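Local structure of DNR protein (Pseudomonas aeruginosa, 2Z69) at residues A55-I66 against A103-F114. The protein is a transcriptional regulator of dissimilative nitrate respiration involved in nitric oxide sensing, this chain being its sensor domain, and probably binds DNA through another domain. Numbering follows the deposited sequence.
Sequences AFYYLISGCVKI and AQAVVPSQLFRF
Gln-110 O takes two backbone donors at once, Ile-60 N at 2.9 Å and Ser-61 N at 3.2 Å, the second in the carbonyl plane on a lone pair. Two residues facing one make a classic beta bulge, and Gln-110 N in turn donates to Ser-61 O. Before the bulge, strand 55-59 runs antiparallel to 109-114, where Phe-56 with Phe-114 and Tyr-58 with Phe-112 each exchange two N-H...O bonds. At the bulge the chain turns the corner from one sheet to the other of the cyclic nucleotide-binding beta-barrel, a cupin-like jelly roll, and the segments pair again as 63-66 with 103-105. At this bend Ser-109 OG, set beside its own backbone N (chi1 -59°), accepts from Cys-63 N at 3.2 Å and donates to Val-107 O at 2.7 Å. Gly-62 N is hydrogen-bonded to the Glu-83 carboxylate. Beyond, Cys-63 O receives Val-106 N, while Lys-65 and Gln-104 trade backbone bonds both ways. Two waters are hydrogen-bonded to Ser-61 OG; one donates to Gln-110 OE1, the other to Pro-108 O, and Gln-110 NE2 bonds to Asn-39. Both charged ends form salt bridges outside the two segments, Lys-65 NZ with Glu-75 and Arg-113 NE with Asp-36. Among the apolar groups, Ile-60 CD1 sits 3.8 Å from the centroid of the Phe-112 ring, almost on its normal, and Phe-114 CB covers a face of the Phe-56 ring near the rim.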
loop_
_atom_site.group_PDB
_atom_site.type_symbol
_atom_site.label_atom_id
_atom_site.label_comp_id
_atom_site.label_asym_id
_atom_site.label_seq_id
_atom_site.Cartn_x
_atom_site.Cartn_y
_atom_site.Cartn_z
ATOM N N ALA B 55 -16.709 -6.738 3.860
ATOM C CA ALA B 55 -16.991 -6.817 2.430
ATOM C C ALA B 55 -16.891 -5.463 1.755
ATOM O O ALA B 55 -17.067 -4.443 2.410
ATOM C CB ALA B 55 -18.367 -7.391 2.214
ATOM N N PHE B 56 -16.567 -5.447 0.465
ATOM C CA PHE B 56 -16.769 -4.247 -0.347
ATOM C C PHE B 56 -17.795 -4.562 -1.445
ATOM O O PHE B 56 -18.191 -5.720 -1.593
ATOM C CB PHE B 56 -15.456 -3.743 -0.942
ATOM C CG PHE B 56 -14.855 -4.659 -1.948
ATOM C CD1 PHE B 56 -14.188 -5.828 -1.544
ATOM C CD2 PHE B 56 -14.894 -4.341 -3.307
ATOM C CE1 PHE B 56 -13.609 -6.678 -2.475
ATOM C CE2 PHE B 56 -14.323 -5.193 -4.257
ATOM C CZ PHE B 56 -13.665 -6.352 -3.843
ATOM N N TYR B 57 -18.196 -3.529 -2.192
ATOM C CA TYR B 57 -19.366 -3.573 -3.050
ATOM C C TYR B 57 -19.064 -3.097 -4.477
ATOM O O TYR B 57 -18.286 -2.179 -4.690
ATOM C CB TYR B 57 -20.483 -2.730 -2.452
ATOM C CG TYR B 57 -20.968 -3.328 -1.162
ATOM C CD1 TYR B 57 -20.269 -3.133 0.036
ATOM C CD2 TYR B 57 -22.081 -4.165 -1.158
ATOM C CE1 TYR B 57 -20.707 -3.759 1.229
ATOM C CE2 TYR B 57 -22.496 -4.793 -0.006
ATOM C CZ TYR B 57 -21.831 -4.566 1.181
ATOM O OH TYR B 57 -22.311 -5.212 2.320
ATOM N N TYR B 58 -19.659 -3.780 -5.449
ATOM C CA TYR B 58 -19.764 -3.234 -6.790
ATOM C C TYR B 58 -21.223 -2.838 -7.019
ATOM O O TYR B 58 -22.142 -3.640 -6.781
ATOM C CB TYR B 58 -19.328 -4.276 -7.792
ATOM C CG TYR B 58 -19.455 -3.853 -9.226
ATOM C CD1 TYR B 58 -20.593 -4.196 -9.949
ATOM C CD2 TYR B 58 -18.459 -3.114 -9.848
ATOM C CE1 TYR B 58 -20.753 -3.840 -11.258
ATOM C CE2 TYR B 58 -18.594 -2.746 -11.210
ATOM C CZ TYR B 58 -19.759 -3.123 -11.886
ATOM O OH TYR B 58 -19.979 -2.791 -13.169
ATOM N N LEU B 59 -21.438 -1.608 -7.472
ATOM C CA LEU B 59 -22.799 -1.103 -7.703
ATOM C C LEU B 59 -23.235 -1.423 -9.139
ATOM O O LEU B 59 -22.799 -0.789 -10.110
ATOM C CB LEU B 59 -22.854 0.425 -7.406
ATOM C CG LEU B 59 -24.180 1.177 -7.385
ATOM C CD1 LEU B 59 -25.210 0.498 -6.515
ATOM C CD2 LEU B 59 -23.949 2.630 -6.947
ATOM N N ILE B 60 -24.102 -2.423 -9.278
ATOM C CA ILE B 60 -24.556 -2.828 -10.610
ATOM C C ILE B 60 -25.451 -1.711 -11.154
ATOM O O ILE B 60 -25.199 -1.185 -12.221
ATOM C CB ILE B 60 -25.302 -4.185 -10.601
ATOM C CG1 ILE B 60 -24.409 -5.303 -10.026
ATOM C CG2 ILE B 60 -25.833 -4.532 -12.004
ATOM C CD1 ILE B 60 -25.231 -6.340 -9.241
ATOM N N SER B 61 -26.459 -1.311 -10.371
ATOM C CA SER B 61 -27.432 -0.324 -10.851
ATOM C C SER B 61 -27.811 0.502 -9.656
ATOM O O SER B 61 -27.832 -0.006 -8.520
ATOM C CB SER B 61 -28.673 -1.019 -11.436
ATOM O OG SER B 61 -29.388 -1.732 -10.419
ATOM N N GLY B 62 -28.111 1.773 -9.889
ATOM C CA GLY B 62 -28.561 2.627 -8.799
ATOM C C GLY B 62 -27.500 3.626 -8.396
ATOM O O GLY B 62 -26.669 4.004 -9.229
ATOM N N CYS B 63 -27.516 4.018 -7.110
ATOM C CA CYS B 63 -26.715 5.151 -6.610
ATOM C C CYS B 63 -26.664 5.138 -5.076
ATOM O O CYS B 63 -27.684 5.020 -4.415
ATOM C CB CYS B 63 -27.283 6.469 -7.138
ATOM S SG CYS B 63 -26.414 7.998 -6.624
ATOM N N VAL B 64 -25.460 5.238 -4.512
ATOM C CA VAL B 64 -25.257 5.039 -3.042
ATOM C C VAL B 64 -24.518 6.270 -2.497
ATOM O O VAL B 64 -23.584 6.750 -3.137
ATOM C CB VAL B 64 -24.441 3.763 -2.799
ATOM C CG1 VAL B 64 -23.721 3.780 -1.451
ATOM C CG2 VAL B 64 -25.359 2.508 -2.943
ATOM N N LYS B 65 -24.978 6.837 -1.380
ATOM C CA LYS B 65 -24.235 7.917 -0.747
ATOM C C LYS B 65 -23.514 7.412 0.510
ATOM O O LYS B 65 -24.016 6.518 1.238
ATOM C CB LYS B 65 -25.128 9.124 -0.423
ATOM C CG LYS B 65 -26.154 8.900 0.698
ATOM C CD LYS B 65 -26.686 10.234 1.214
ATOM C CE LYS B 65 -27.810 9.975 2.227
ATOM N NZ LYS B 65 -28.445 11.215 2.839
ATOM N N ILE B 66 -22.337 7.975 0.777
ATOM C CA ILE B 66 -21.523 7.508 1.910
ATOM C C ILE B 66 -21.193 8.689 2.836
ATOM O O ILE B 66 -20.665 9.683 2.387
ATOM C CB ILE B 66 -20.214 6.767 1.393
ATOM C CG1 ILE B 66 -20.618 5.612 0.447
ATOM C CG2 ILE B 66 -19.325 6.310 2.568
ATOM C CD1 ILE B 66 -19.531 4.713 0.082
ATOM N N ALA B 103 -23.361 3.700 4.327
ATOM C CA ALA B 103 -23.619 3.764 2.875
ATOM C C ALA B 103 -25.104 3.496 2.728
ATOM O O ALA B 103 -25.603 2.496 3.263
ATOM C CB ALA B 103 -22.828 2.709 2.150
ATOM N N GLN B 104 -25.802 4.391 2.026
ATOM C CA GLN B 104 -27.262 4.341 1.905
ATOM C C GLN B 104 -27.648 4.504 0.454
ATOM O O GLN B 104 -27.135 5.386 -0.224
ATOM C CB GLN B 104 -27.920 5.474 2.724
ATOM C CG GLN B 104 -29.473 5.388 2.824
ATOM C CD GLN B 104 -30.079 6.475 3.732
ATOM O OE1 GLN B 104 -31.120 6.288 4.364
ATOM N NE2 GLN B 104 -29.416 7.573 3.814
ATOM N N ALA B 105 -28.576 3.693 -0.023
ATOM C CA ALA B 105 -29.052 3.816 -1.392
ATOM C C ALA B 105 -29.919 5.064 -1.480
ATOM O O ALA B 105 -30.778 5.293 -0.626
ATOM C CB ALA B 105 -29.850 2.584 -1.782
ATOM N N VAL B 106 -29.671 5.900 -2.476
ATOM C CA VAL B 106 -30.523 7.061 -2.698
ATOM C C VAL B 106 -31.608 6.800 -3.780
ATOM O O VAL B 106 -32.495 7.617 -3.934
ATOM C CB VAL B 106 -29.735 8.321 -3.036
ATOM C CG1 VAL B 106 -28.516 8.476 -2.109
ATOM C CG2 VAL B 106 -29.308 8.279 -4.433
ATOM N N VAL B 107 -31.518 5.674 -4.497
ATOM C CA VAL B 107 -32.584 5.144 -5.396
ATOM C C VAL B 107 -32.559 3.601 -5.275
ATOM O O VAL B 107 -31.609 3.067 -4.715
ATOM C CB VAL B 107 -32.361 5.527 -6.881
ATOM C CG1 VAL B 107 -32.439 7.045 -7.084
ATOM C CG2 VAL B 107 -31.043 5.004 -7.372
ATOM N N PRO B 108 -33.599 2.890 -5.785
ATOM C CA PRO B 108 -33.527 1.425 -5.804
ATOM C C PRO B 108 -32.230 0.987 -6.470
ATOM O O PRO B 108 -31.923 1.465 -7.570
ATOM C CB PRO B 108 -34.710 1.019 -6.676
ATOM C CG PRO B 108 -35.743 2.133 -6.430
ATOM C CD PRO B 108 -34.861 3.388 -6.385
ATOM N N SER B 109 -31.478 0.106 -5.807
ATOM C CA SER B 109 -30.129 -0.229 -6.266
ATOM C C SER B 109 -29.900 -1.736 -6.193
ATOM O O SER B 109 -30.577 -2.453 -5.434
ATOM C CB SER B 109 -29.078 0.524 -5.385
ATOM O OG SER B 109 -29.274 1.946 -5.455
ATOM N N GLN B 110 -28.931 -2.216 -6.966
ATOM C CA GLN B 110 -28.546 -3.603 -6.903
ATOM C C GLN B 110 -27.028 -3.678 -6.859
ATOM O O GLN B 110 -26.345 -2.963 -7.589
ATOM C CB GLN B 110 -29.107 -4.402 -8.108
ATOM C CG GLN B 110 -28.924 -5.892 -7.925
ATOM C CD GLN B 110 -29.628 -6.730 -8.975
ATOM O OE1 GLN B 110 -29.340 -6.609 -10.152
ATOM N NE2 GLN B 110 -30.543 -7.595 -8.544
ATOM N N LEU B 111 -26.506 -4.565 -6.016
ATOM C CA LEU B 111 -25.056 -4.666 -5.819
ATOM C C LEU B 111 -24.565 -6.087 -5.790
ATOM O O LEU B 111 -25.364 -7.004 -5.588
ATOM C CB LEU B 111 -24.611 -3.975 -4.517
ATOM C CG LEU B 111 -25.225 -2.594 -4.286
ATOM C CD1 LEU B 111 -26.219 -2.733 -3.121
ATOM C CD2 LEU B 111 -24.186 -1.592 -3.917
ATOM N N PHE B 112 -23.250 -6.246 -6.002
ATOM C CA PHE B 112 -22.502 -7.438 -5.654
ATOM C C PHE B 112 -21.757 -7.119 -4.382
ATOM O O PHE B 112 -21.105 -6.087 -4.317
ATOM C CB PHE B 112 -21.467 -7.738 -6.734
ATOM C CG PHE B 112 -22.034 -8.367 -7.967
ATOM C CD1 PHE B 112 -21.639 -7.919 -9.222
ATOM C CD2 PHE B 112 -22.941 -9.426 -7.876
ATOM C CE1 PHE B 112 -22.132 -8.504 -10.392
ATOM C CE2 PHE B 112 -23.445 -10.035 -9.040
ATOM C CZ PHE B 112 -23.033 -9.574 -10.306
ATOM N N ARG B 113 -21.861 -7.970 -3.367
ATOM C CA ARG B 113 -21.080 -7.823 -2.135
ATOM C C ARG B 113 -19.943 -8.816 -2.199
ATOM O O ARG B 113 -20.188 -10.029 -2.185
ATOM C CB ARG B 113 -21.920 -8.176 -0.915
ATOM C CG ARG B 113 -21.109 -8.485 0.339
ATOM C CD ARG B 113 -21.952 -8.429 1.653
ATOM N NE ARG B 113 -23.087 -9.321 1.555
ATOM C CZ ARG B 113 -24.363 -8.988 1.712
ATOM N NH1 ARG B 113 -24.739 -7.752 2.037
ATOM N NH2 ARG B 113 -25.272 -9.931 1.567
ATOM N N PHE B 114 -18.709 -8.332 -2.268
ATOM C CA PHE B 114 -17.554 -9.223 -2.301
ATOM C C PHE B 114 -16.901 -9.296 -0.933
ATOM O O PHE B 114 -16.707 -8.279 -0.289
ATOM C CB PHE B 114 -16.544 -8.702 -3.293
ATOM C CG PHE B 114 -17.037 -8.654 -4.696
ATOM C CD1 PHE B 114 -17.442 -7.461 -5.264
ATOM C CD2 PHE B 114 -17.077 -9.788 -5.464
ATOM C CE1 PHE B 114 -17.864 -7.408 -6.569
ATOM C CE2 PHE B 114 -17.513 -9.732 -6.771
ATOM C CZ PHE B 114 -17.906 -8.535 -7.315
HETATM O O HOH W 1 -29.876 -4.212 -11.505
HETATM O O HOH W 2 -31.703 -0.738 -9.432
#